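Local coordinates for protein dextranase (PDB 6NZS) that hydrolyses the alpha-1,6-glucosidic linkages of dextran at internal positions of the chain, at residues A[426-431]-A[474-479]; A[499-504]-A[546-551]; A[32-37]-A[55-60]; A[37-42]-A[184-189]. One frame throughout, in Å; residues are numbered along the deposited sequence.

Contact 1. Residues A[426-431]-A[474-479]; sequences VNVTNT and MRFENI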
# COMPACT_ATOMS: atom_id res chain seq x y z
N VAL A 426 3.26 9.21 -17.50
CA VAL A 426 3.30 8.47 -16.24
C VAL A 426 4.22 7.28 -16.42
O VAL A 426 4.13 6.56 -17.43
CB VAL A 426 1.89 8.03 -15.84
CG1 VAL A 426 1.94 7.07 -14.66
CG2 VAL A 426 1.03 9.24 -15.51
N ASN A 427 5.11 7.05 -15.45
CA ASN A 427 6.08 5.96 -15.53
C ASN A 427 6.12 5.26 -14.18
O ASN A 427 6.48 5.87 -13.18
CB ASN A 427 7.47 6.49 -15.88
CG ASN A 427 7.55 7.00 -17.31
OD1 ASN A 427 7.40 8.20 -17.58
ND2 ASN A 427 7.80 6.08 -18.24
N VAL A 428 5.79 3.97 -14.17
CA VAL A 428 5.77 3.16 -12.95
C VAL A 428 6.62 1.92 -13.19
O VAL A 428 6.26 1.06 -14.01
CB VAL A 428 4.34 2.75 -12.57
CG1 VAL A 428 4.33 1.87 -11.31
CG2 VAL A 428 3.44 3.96 -12.37
N THR A 429 7.73 1.80 -12.46
CA THR A 429 8.68 0.73 -12.69
C THR A 429 8.90 -0.10 -11.43
O THR A 429 8.87 0.41 -10.31
CB THR A 429 10.02 1.28 -13.21
OG1 THR A 429 10.51 2.28 -12.31
CG2 THR A 429 9.84 1.88 -14.60
N ASN A 430 9.11 -1.41 -11.63
CA ASN A 430 9.59 -2.30 -10.57
C ASN A 430 8.60 -2.41 -9.41
O ASN A 430 8.90 -2.09 -8.26
CB ASN A 430 11.00 -1.93 -10.12
CG ASN A 430 11.98 -2.05 -11.25
OD1 ASN A 430 12.01 -3.08 -11.92
ND2 ASN A 430 12.72 -0.99 -11.53
N THR A 431 7.40 -2.86 -9.75
CA THR A 431 6.33 -3.12 -8.80
C THR A 431 6.28 -4.61 -8.55
O THR A 431 6.30 -5.40 -9.50
CB THR A 431 4.99 -2.67 -9.40
OG1 THR A 431 5.07 -1.31 -9.84
CG2 THR A 431 3.86 -2.82 -8.38
N MET A 474 1.29 6.38 -20.66
CA MET A 474 1.50 5.77 -19.35
C MET A 474 2.23 4.46 -19.58
O MET A 474 1.76 3.62 -20.35
CB MET A 474 0.18 5.53 -18.63
CG MET A 474 -0.69 6.77 -18.55
SD MET A 474 -1.77 6.73 -17.11
CE MET A 474 -2.75 5.30 -17.47
N ARG A 475 3.37 4.29 -18.92
CA ARG A 475 4.20 3.11 -19.07
C ARG A 475 4.37 2.43 -17.72
O ARG A 475 4.75 3.07 -16.73
CB ARG A 475 5.58 3.47 -19.64
CG ARG A 475 6.48 2.27 -19.88
CD ARG A 475 7.72 2.68 -20.67
NE ARG A 475 8.59 1.55 -20.99
CZ ARG A 475 8.62 0.94 -22.17
NH1 ARG A 475 7.83 1.35 -23.16
NH2 ARG A 475 9.44 -0.09 -22.38
N PHE A 476 4.07 1.14 -17.67
CA PHE A 476 4.23 0.32 -16.48
C PHE A 476 5.20 -0.78 -16.86
O PHE A 476 4.87 -1.64 -17.69
CB PHE A 476 2.88 -0.29 -16.08
CG PHE A 476 1.80 0.72 -15.85
CD1 PHE A 476 0.98 1.12 -16.88
CD2 PHE A 476 1.60 1.26 -14.59
CE1 PHE A 476 -0.02 2.07 -16.67
CE2 PHE A 476 0.61 2.20 -14.38
CZ PHE A 476 -0.20 2.61 -15.41
N GLU A 477 6.39 -0.78 -16.27
CA GLU A 477 7.43 -1.74 -16.64
C GLU A 477 7.86 -2.52 -15.41
O GLU A 477 8.32 -1.93 -14.43
CB GLU A 477 8.64 -1.05 -17.29
CG GLU A 477 9.75 -2.04 -17.62
CD GLU A 477 10.72 -1.55 -18.67
OE1 GLU A 477 10.50 -0.45 -19.22
OE2 GLU A 477 11.70 -2.28 -18.94
N ASN A 478 7.75 -3.85 -15.50
CA ASN A 478 8.04 -4.81 -14.44
C ASN A 478 6.97 -4.75 -13.37
O ASN A 478 7.05 -3.95 -12.44
CB ASN A 478 9.46 -4.64 -13.87
CG ASN A 478 10.52 -4.72 -14.94
OD1 ASN A 478 10.35 -5.40 -15.95
ND2 ASN A 478 11.62 -4.01 -14.73
N ILE A 479 5.95 -5.59 -13.51
CA ILE A 479 4.93 -5.79 -12.48
C ILE A 479 4.94 -7.28 -12.20
O ILE A 479 4.39 -8.08 -12.97
CB ILE A 479 3.54 -5.32 -12.91
CG1 ILE A 479 3.55 -3.87 -13.41
CG2 ILE A 479 2.58 -5.47 -11.73
CD1 ILE A 479 2.21 -3.42 -13.99
O HOH W 1 5.73 -1.37 -12.49
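N430 and N478 both set CG anti to the carbonyl carbon, beside the backbone N (chi1 -62° and -55°); from there the side chains run side by side, pointing the same way, with their amide planes 31° apart. N478 ND2 donates to N430 OD1 at 3.0 Å; the acceptor lies in the amide plane of N478, while the donor is tilted from the carbonyl plane of N430. The row goes on in both directions, N430 ND2 donating to D401 and N478 OD1 accepting from N504. Asparagine suits both places, since its amide gives and takes at once and it readily accepts positive phi.

The strands are parallel and in register, bonded from R475 N to V426 O (2.8 Å) as far as T431 N to N478 O (2.9 Å). On the buried face V428 CB meets the F476 ring obliquely at CD2 (3.7 Å), and V426 CB lies beside M474 CG (3.9 Å). A water bridges T431 OG1 (2.7 Å) and the carbonyls V428 O and N478 O. On the other face R475, extended, runs its CB past N427 ND2 and meets E477 OE1 with NE (3.3 Å), in the guanidinium plane. The chemistry thus divides: mostly apolar groups bury one face, with T431 and its water as the polar exception, R475 and E477 probably offset each other's charge within one strand, and paired amides sit where both strands take a positive phi.

Contact 2. Residues A[499-504]-A[546-551]; sequences NIHVKN and ALENYS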
# COMPACT_ATOMS: atom_id res chain seq x y z
N ASN A 499 -1.47 5.10 -26.15
CA ASN A 499 -0.09 4.75 -25.83
C ASN A 499 0.08 4.36 -24.35
O ASN A 499 0.84 4.97 -23.60
CB ASN A 499 0.90 5.83 -26.26
CG ASN A 499 2.31 5.30 -26.34
OD1 ASN A 499 2.53 4.15 -26.68
ND2 ASN A 499 3.29 6.15 -26.00
N ILE A 500 -0.63 3.32 -23.97
CA ILE A 500 -0.49 2.70 -22.66
C ILE A 500 0.38 1.47 -22.85
O ILE A 500 0.09 0.63 -23.70
CB ILE A 500 -1.86 2.32 -22.09
CG1 ILE A 500 -2.85 3.49 -22.20
CG2 ILE A 500 -1.72 1.77 -20.66
CD1 ILE A 500 -2.43 4.76 -21.47
N HIS A 501 1.45 1.35 -22.07
CA HIS A 501 2.40 0.27 -22.25
C HIS A 501 2.53 -0.49 -20.94
O HIS A 501 2.80 0.12 -19.90
CB HIS A 501 3.76 0.82 -22.69
CG HIS A 501 4.63 -0.20 -23.37
ND1 HIS A 501 4.87 -0.20 -24.73
CD2 HIS A 501 5.33 -1.24 -22.86
CE1 HIS A 501 5.67 -1.20 -25.03
NE2 HIS A 501 5.97 -1.85 -23.91
N VAL A 502 2.33 -1.81 -21.00
CA VAL A 502 2.53 -2.69 -19.85
C VAL A 502 3.58 -3.71 -20.26
O VAL A 502 3.32 -4.59 -21.09
CB VAL A 502 1.22 -3.39 -19.44
CG1 VAL A 502 1.44 -4.27 -18.21
CG2 VAL A 502 0.12 -2.36 -19.16
N LYS A 503 4.78 -3.58 -19.69
CA LYS A 503 5.91 -4.43 -20.04
C LYS A 503 6.27 -5.31 -18.85
O LYS A 503 6.44 -4.82 -17.73
CB LYS A 503 7.12 -3.59 -20.46
CG LYS A 503 8.30 -4.43 -20.92
CD LYS A 503 9.42 -3.57 -21.51
CE LYS A 503 10.54 -4.45 -22.03
NZ LYS A 503 11.55 -3.69 -22.83
N ASN A 504 6.41 -6.61 -19.10
CA ASN A 504 6.78 -7.57 -18.06
C ASN A 504 5.80 -7.57 -16.89
O ASN A 504 6.20 -7.59 -15.72
CB ASN A 504 8.23 -7.42 -17.59
CG ASN A 504 8.68 -8.60 -16.72
OD1 ASN A 504 8.18 -9.73 -16.88
ND2 ASN A 504 9.60 -8.35 -15.80
N ALA A 546 -0.33 -1.69 -25.27
CA ALA A 546 0.74 -2.63 -25.57
C ALA A 546 0.97 -3.53 -24.36
O ALA A 546 1.27 -3.04 -23.26
CB ALA A 546 2.03 -1.88 -25.91
N LEU A 547 0.83 -4.84 -24.55
CA LEU A 547 1.18 -5.85 -23.55
C LEU A 547 2.43 -6.56 -24.05
O LEU A 547 2.34 -7.50 -24.85
CB LEU A 547 0.04 -6.83 -23.33
CG LEU A 547 -1.31 -6.18 -23.03
CD1 LEU A 547 -2.43 -7.21 -22.95
CD2 LEU A 547 -1.27 -5.34 -21.76
N GLU A 548 3.59 -6.12 -23.58
CA GLU A 548 4.87 -6.67 -24.00
C GLU A 548 5.39 -7.60 -22.90
O GLU A 548 5.56 -7.16 -21.76
CB GLU A 548 5.87 -5.54 -24.25
CG GLU A 548 7.23 -6.03 -24.71
CD GLU A 548 8.22 -4.90 -24.95
OE1 GLU A 548 7.86 -3.72 -24.72
OE2 GLU A 548 9.36 -5.20 -25.36
N ASN A 549 5.63 -8.87 -23.24
CA ASN A 549 6.08 -9.85 -22.25
C ASN A 549 5.12 -9.95 -21.08
O ASN A 549 5.54 -10.04 -19.92
CB ASN A 549 7.50 -9.58 -21.77
CG ASN A 549 8.48 -9.51 -22.91
OD1 ASN A 549 8.30 -10.18 -23.93
ND2 ASN A 549 9.53 -8.71 -22.74
N TYR A 550 3.83 -9.89 -21.37
CA TYR A 550 2.81 -10.32 -20.42
C TYR A 550 2.89 -11.83 -20.32
O TYR A 550 2.84 -12.52 -21.34
CB TYR A 550 1.44 -9.87 -20.95
CG TYR A 550 0.20 -10.48 -20.32
CD1 TYR A 550 0.15 -10.82 -18.97
CD2 TYR A 550 -0.94 -10.71 -21.09
CE1 TYR A 550 -0.99 -11.36 -18.41
CE2 TYR A 550 -2.08 -11.24 -20.55
CZ TYR A 550 -2.10 -11.58 -19.21
OH TYR A 550 -3.24 -12.12 -18.67
N SER A 551 3.08 -12.36 -19.11
CA SER A 551 3.28 -13.79 -18.96
C SER A 551 2.47 -14.33 -17.78
O SER A 551 2.22 -13.62 -16.80
CB SER A 551 4.75 -14.17 -18.78
OG SER A 551 5.28 -13.70 -17.54
O HOH W 2 9.87 -1.96 -24.74
O HOH W 3 6.91 -11.65 -18.27
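H501 meets the strand 546-548 in two ways, through its edge and through its face. At the edge NE2 donates to E548 OE1 (2.8 Å), the oxygen lying in the ring plane and met nearly along its C-O bond, although ring and carboxylate are turned 71° apart. Over the face sits A546 CB, 3.9 Å from the ring centroid, a CH-pi contact for which the small methyl of alanine is well suited. An alanine in place of H501 would probably leave E548 OE1 without its ring donor and take away the ring face that A546 CB packs on.

The charged contact is looser: K503, fully extended, lies alongside E548 with NZ a long 3.7 Å from OE2, and a water joins NZ to OE1. E548 OE2 is also bonded to T587, so the carboxylate is gripped from several directions. On the buried face V502 CB packs against L547 CD2 (3.9 Å).

Backbone bonds run from A546 N to I500 O (2.8 Å) as far as N504 N to E548 O. N504 and N549 then both take positive phi, and a second water bridges N504 OD1, N549 O and S551 OG. Parallel strands stacked in register, with asparagines at the bend, are characteristic of the right-handed parallel beta-helix of glycosyl hydrolase family 49.

Contact 3. Residues A[32-37]-A[55-60]; sequences RRSSFY and TYMSIP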
# COMPACT_ATOMS: atom_id res chain seq x y z
N ARG A 32 1.18 -2.32 20.70
CA ARG A 32 0.99 -3.75 20.46
C ARG A 32 2.28 -4.36 19.91
O ARG A 32 2.79 -3.92 18.87
CB ARG A 32 -0.15 -3.98 19.47
CG ARG A 32 -0.76 -5.38 19.58
CD ARG A 32 -1.73 -5.69 18.43
NE ARG A 32 -2.81 -4.71 18.27
CZ ARG A 32 -3.96 -4.73 18.95
NH1 ARG A 32 -4.19 -5.67 19.86
NH2 ARG A 32 -4.87 -3.79 18.72
N ARG A 33 2.79 -5.37 20.60
CA ARG A 33 3.97 -6.11 20.19
C ARG A 33 3.52 -7.37 19.45
O ARG A 33 2.51 -7.97 19.80
CB ARG A 33 4.78 -6.53 21.42
CG ARG A 33 5.97 -7.42 21.10
CD ARG A 33 6.79 -7.74 22.34
NE ARG A 33 7.72 -8.82 22.06
CZ ARG A 33 8.50 -9.39 22.97
NH1 ARG A 33 8.46 -8.96 24.23
NH2 ARG A 33 9.29 -10.39 22.62
N SER A 34 4.28 -7.77 18.42
CA SER A 34 3.94 -9.01 17.72
C SER A 34 3.97 -10.21 18.66
O SER A 34 4.96 -10.45 19.37
CB SER A 34 4.92 -9.27 16.58
OG SER A 34 4.63 -10.51 15.93
N SER A 35 2.89 -10.99 18.64
CA SER A 35 2.83 -12.25 19.38
C SER A 35 3.56 -13.37 18.67
O SER A 35 3.76 -14.44 19.26
CB SER A 35 1.38 -12.69 19.54
OG SER A 35 0.65 -11.72 20.26
N PHE A 36 3.98 -13.17 17.42
CA PHE A 36 4.36 -14.28 16.57
C PHE A 36 5.81 -14.30 16.14
O PHE A 36 6.31 -15.38 15.81
CB PHE A 36 3.44 -14.33 15.34
CG PHE A 36 2.00 -14.34 15.72
CD1 PHE A 36 1.43 -15.49 16.22
CD2 PHE A 36 1.23 -13.20 15.63
CE1 PHE A 36 0.11 -15.52 16.61
CE2 PHE A 36 -0.10 -13.22 16.01
CZ PHE A 36 -0.66 -14.38 16.50
N TYR A 37 6.51 -13.16 16.16
CA TYR A 37 7.89 -13.09 15.67
C TYR A 37 8.74 -12.24 16.60
O TYR A 37 8.27 -11.24 17.15
CB TYR A 37 7.94 -12.45 14.26
CG TYR A 37 7.05 -13.19 13.31
CD1 TYR A 37 7.47 -14.38 12.74
CD2 TYR A 37 5.76 -12.74 13.03
CE1 TYR A 37 6.66 -15.09 11.89
CE2 TYR A 37 4.92 -13.46 12.18
CZ TYR A 37 5.38 -14.64 11.62
OH TYR A 37 4.59 -15.38 10.79
N THR A 55 9.18 -5.49 17.06
CA THR A 55 8.24 -5.90 16.02
C THR A 55 6.85 -5.47 16.46
O THR A 55 6.30 -6.00 17.44
CB THR A 55 8.30 -7.40 15.74
OG1 THR A 55 9.64 -7.77 15.40
CG2 THR A 55 7.38 -7.75 14.57
N TYR A 56 6.30 -4.50 15.74
CA TYR A 56 4.94 -4.02 15.92
C TYR A 56 3.95 -5.03 15.36
O TYR A 56 4.30 -5.93 14.60
CB TYR A 56 4.75 -2.72 15.15
CG TYR A 56 5.70 -1.62 15.58
CD1 TYR A 56 5.40 -0.83 16.68
CD2 TYR A 56 6.89 -1.38 14.89
CE1 TYR A 56 6.27 0.17 17.10
CE2 TYR A 56 7.76 -0.38 15.29
CZ TYR A 56 7.44 0.39 16.40
OH TYR A 56 8.31 1.38 16.81
N MET A 57 2.67 -4.86 15.72
CA MET A 57 1.63 -5.71 15.14
C MET A 57 0.31 -4.96 15.04
O MET A 57 -0.10 -4.25 15.96
CB MET A 57 1.43 -7.02 15.93
CG MET A 57 0.50 -8.01 15.23
SD MET A 57 0.39 -9.60 16.06
CE MET A 57 -0.58 -9.14 17.49
N SER A 58 -0.36 -5.13 13.90
CA SER A 58 -1.70 -4.60 13.66
C SER A 58 -2.66 -5.77 13.49
O SER A 58 -2.30 -6.80 12.91
CB SER A 58 -1.69 -3.74 12.39
OG SER A 58 -3.00 -3.43 11.97
N ILE A 59 -3.87 -5.63 14.03
CA ILE A 59 -4.91 -6.64 13.87
C ILE A 59 -6.17 -5.96 13.35
O ILE A 59 -6.34 -4.74 13.50
CB ILE A 59 -5.17 -7.42 15.18
CG1 ILE A 59 -5.88 -6.55 16.23
CG2 ILE A 59 -3.87 -7.96 15.75
CD1 ILE A 59 -6.29 -7.34 17.50
N PRO A 60 -7.06 -6.72 12.70
CA PRO A 60 -8.24 -6.11 12.06
C PRO A 60 -9.11 -5.37 13.07
O PRO A 60 -9.49 -5.91 14.11
CB PRO A 60 -8.97 -7.32 11.45
CG PRO A 60 -7.88 -8.34 11.23
CD PRO A 60 -6.93 -8.15 12.39
O HOH W 4 2.09 -2.01 17.05
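M57 points toward 32-37 and touches R32, S34, S35 and F36. CG stands anti to the backbone N (chi1 -171°), and the bend at chi3 (72°) swings CE to within 3.8 Å of R32 CD. SD meets the F36 ring at its edge, 3.7 Å from CE2, a Met-aromatic contact suited to a soft, polarisable sulfur. F36 carries S35 CB over the centre of one face.

R32 bends at chi3 and crosses I59 at about a right angle. I59 CD1 lies over one face of the guanidinium, 3.6 Å from R32 NH1 and offset toward the rim, while M57 O lies at the edge, near the plane. The hydrogen bonds of NH1 go to N21 O and G24 O, so a long, flat, donor-rich side chain serves both packing and polar needs. A leucine in place of R32 would probably leave those two carbonyls without their donor and I59 without the flat surface it covers.

S34 puts OG anti to its own N, where it accepts from F36 N (3.1 Å) and Y37 N (3.3 Å); S86 OG is a further partner. Its CB packs against T55 CG2 at 3.5 Å, the small serine leaving room for the methyl. Backbone pairing is brief: S34 N donates to T55 O (2.9 Å), and M57 N makes a weak bond to R32 O that a water also bridges. The arrangement of S34 OG is an ST turn extended to an ST motif, leading the chain into the next strand of the N-terminal Ig-like domain.

Contact 4. Residues A[37-42]-A[184-189]; sequences YDLQVA and NSMMIF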
# COMPACT_ATOMS: atom_id res chain seq x y z
N TYR A 37 6.51 -13.16 16.16
CA TYR A 37 7.89 -13.09 15.67
C TYR A 37 8.74 -12.24 16.60
O TYR A 37 8.27 -11.24 17.15
CB TYR A 37 7.94 -12.45 14.26
CG TYR A 37 7.05 -13.19 13.31
CD1 TYR A 37 7.47 -14.38 12.74
CD2 TYR A 37 5.76 -12.74 13.03
CE1 TYR A 37 6.66 -15.09 11.89
CE2 TYR A 37 4.92 -13.46 12.18
CZ TYR A 37 5.38 -14.64 11.62
OH TYR A 37 4.59 -15.38 10.79
N ASP A 38 10.00 -12.65 16.75
CA ASP A 38 11.03 -11.82 17.37
C ASP A 38 12.14 -11.61 16.37
O ASP A 38 12.47 -12.52 15.59
CB ASP A 38 11.61 -12.50 18.62
CG ASP A 38 10.62 -12.54 19.77
OD1 ASP A 38 9.99 -11.50 20.04
OD2 ASP A 38 10.49 -13.60 20.41
N LEU A 39 12.74 -10.42 16.38
CA LEU A 39 13.77 -10.07 15.42
C LEU A 39 14.98 -9.46 16.12
O LEU A 39 14.84 -8.63 17.03
CB LEU A 39 13.21 -9.07 14.40
CG LEU A 39 14.06 -8.76 13.17
CD1 LEU A 39 13.18 -8.54 11.95
CD2 LEU A 39 14.88 -7.52 13.42
N GLN A 40 16.18 -9.88 15.70
CA GLN A 40 17.44 -9.27 16.11
C GLN A 40 18.29 -9.02 14.88
O GLN A 40 18.14 -9.71 13.86
CB GLN A 40 18.21 -10.15 17.10
CG GLN A 40 17.58 -10.27 18.47
CD GLN A 40 18.35 -11.20 19.38
OE1 GLN A 40 19.23 -11.93 18.94
NE2 GLN A 40 18.02 -11.17 20.67
N VAL A 41 19.17 -8.02 14.96
CA VAL A 41 19.98 -7.58 13.82
C VAL A 41 21.42 -7.41 14.27
O VAL A 41 21.68 -6.80 15.32
CB VAL A 41 19.48 -6.24 13.23
CG1 VAL A 41 20.15 -5.96 11.88
CG2 VAL A 41 17.98 -6.21 13.09
N ALA A 42 22.35 -7.88 13.45
CA ALA A 42 23.77 -7.70 13.69
C ALA A 42 24.44 -7.26 12.41
O ALA A 42 24.06 -7.69 11.32
CB ALA A 42 24.41 -9.01 14.13
N ASN A 184 -0.27 -14.86 9.89
CA ASN A 184 0.34 -13.80 10.67
C ASN A 184 1.56 -13.35 9.87
O ASN A 184 2.59 -14.03 9.84
CB ASN A 184 0.71 -14.33 12.05
CG ASN A 184 -0.50 -14.82 12.80
OD1 ASN A 184 -1.36 -14.02 13.19
ND2 ASN A 184 -0.61 -16.13 12.98
N SER A 185 1.40 -12.24 9.16
CA SER A 185 2.48 -11.80 8.29
C SER A 185 3.57 -11.10 9.08
O SER A 185 3.38 -10.63 10.20
CB SER A 185 1.93 -10.93 7.16
OG SER A 185 1.31 -9.76 7.63
N MET A 186 4.76 -11.04 8.47
CA MET A 186 5.94 -10.46 9.10
C MET A 186 6.70 -9.68 8.04
O MET A 186 7.32 -10.27 7.15
CB MET A 186 6.84 -11.55 9.70
CG MET A 186 8.14 -11.00 10.30
SD MET A 186 7.84 -9.82 11.64
CE MET A 186 9.51 -9.27 11.98
N MET A 187 6.67 -8.35 8.16
CA MET A 187 7.39 -7.46 7.26
C MET A 187 8.64 -6.94 7.95
O MET A 187 8.63 -6.64 9.15
CB MET A 187 6.51 -6.27 6.88
CG MET A 187 6.15 -6.22 5.42
SD MET A 187 5.28 -7.70 4.88
CE MET A 187 3.86 -7.63 5.99
N ILE A 188 9.73 -6.85 7.19
CA ILE A 188 10.95 -6.19 7.64
C ILE A 188 11.16 -4.95 6.78
O ILE A 188 11.17 -5.04 5.54
CB ILE A 188 12.17 -7.12 7.57
CG1 ILE A 188 11.99 -8.31 8.51
CG2 ILE A 188 13.46 -6.34 7.92
CD1 ILE A 188 13.09 -9.35 8.42
N PHE A 189 11.32 -3.81 7.43
CA PHE A 189 11.62 -2.56 6.75
C PHE A 189 13.05 -2.20 7.17
O PHE A 189 13.27 -1.59 8.23
CB PHE A 189 10.63 -1.47 7.17
CG PHE A 189 9.18 -1.79 6.86
CD1 PHE A 189 8.82 -2.65 5.83
CD2 PHE A 189 8.18 -1.19 7.62
CE1 PHE A 189 7.47 -2.91 5.57
CE2 PHE A 189 6.85 -1.44 7.36
CZ PHE A 189 6.49 -2.31 6.33
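Y37 OH donates to N184 O at 2.6 Å, the one hydrogen bond between the two strands, the donor tilted 18° from the carbonyl plane. The strands are not hydrogen-bonded neighbours: their axes pass 9.3 Å apart and their directions differ by 16°, a spacing consistent with two layers facing each other across the core of an Ig-like beta-sandwich. Tyrosine suits this place because its ring can lie in the apolar interior while the hydroxyl spans the gap to a backbone carbonyl. The amide of N184 is itself engaged elsewhere, with T84 and Q153.

M186 lies over the Y37 ring, the two side chains sliding past each other in opposite directions. Its CB stands 3.6 Å above the plane, over the centre, in a CH-pi contact, and the bend at chi2 (60°) sets SD 3.7 Å from Y37 CB, an oblique Met-aromatic contact. The unbranched, flexible thioether suits a place alongside a flat ring.

L39 faces the same interior, with V98 of strand 96-102 beside it and F90 and F146 packed on I188. On the other side of the strand D38 forms salt bridges with R33 and R103, as befits a partly exposed face. One methyl, L39 CD1, touches both neighbours opposite it: M186 CE at 3.7 Å and I188 CD1 at 3.6 Å.

How the contacts relate
Contacts 1 and 2 belong to one parallel beta-helix and are joined because strand 469-482 of contact 1 neighbours strand 495-507 of contact 2: F476 N probably bonds to H501 O, and R475 packs on H501 and K503. Both are partly buried, with an apolar inner face and an outer face of charges and amides. Contacts 3 and 4 lie together in the N-terminal Ig-like domain, sharing Y37 and joined by the packing of T55 on M186; they are buried. There regular backbone pairing gives way to a single bridge in contact 3 and to none in contact 4, and Met-aromatic contacts occur in both. The centres of contacts 2 and 3 are about 38 Å apart.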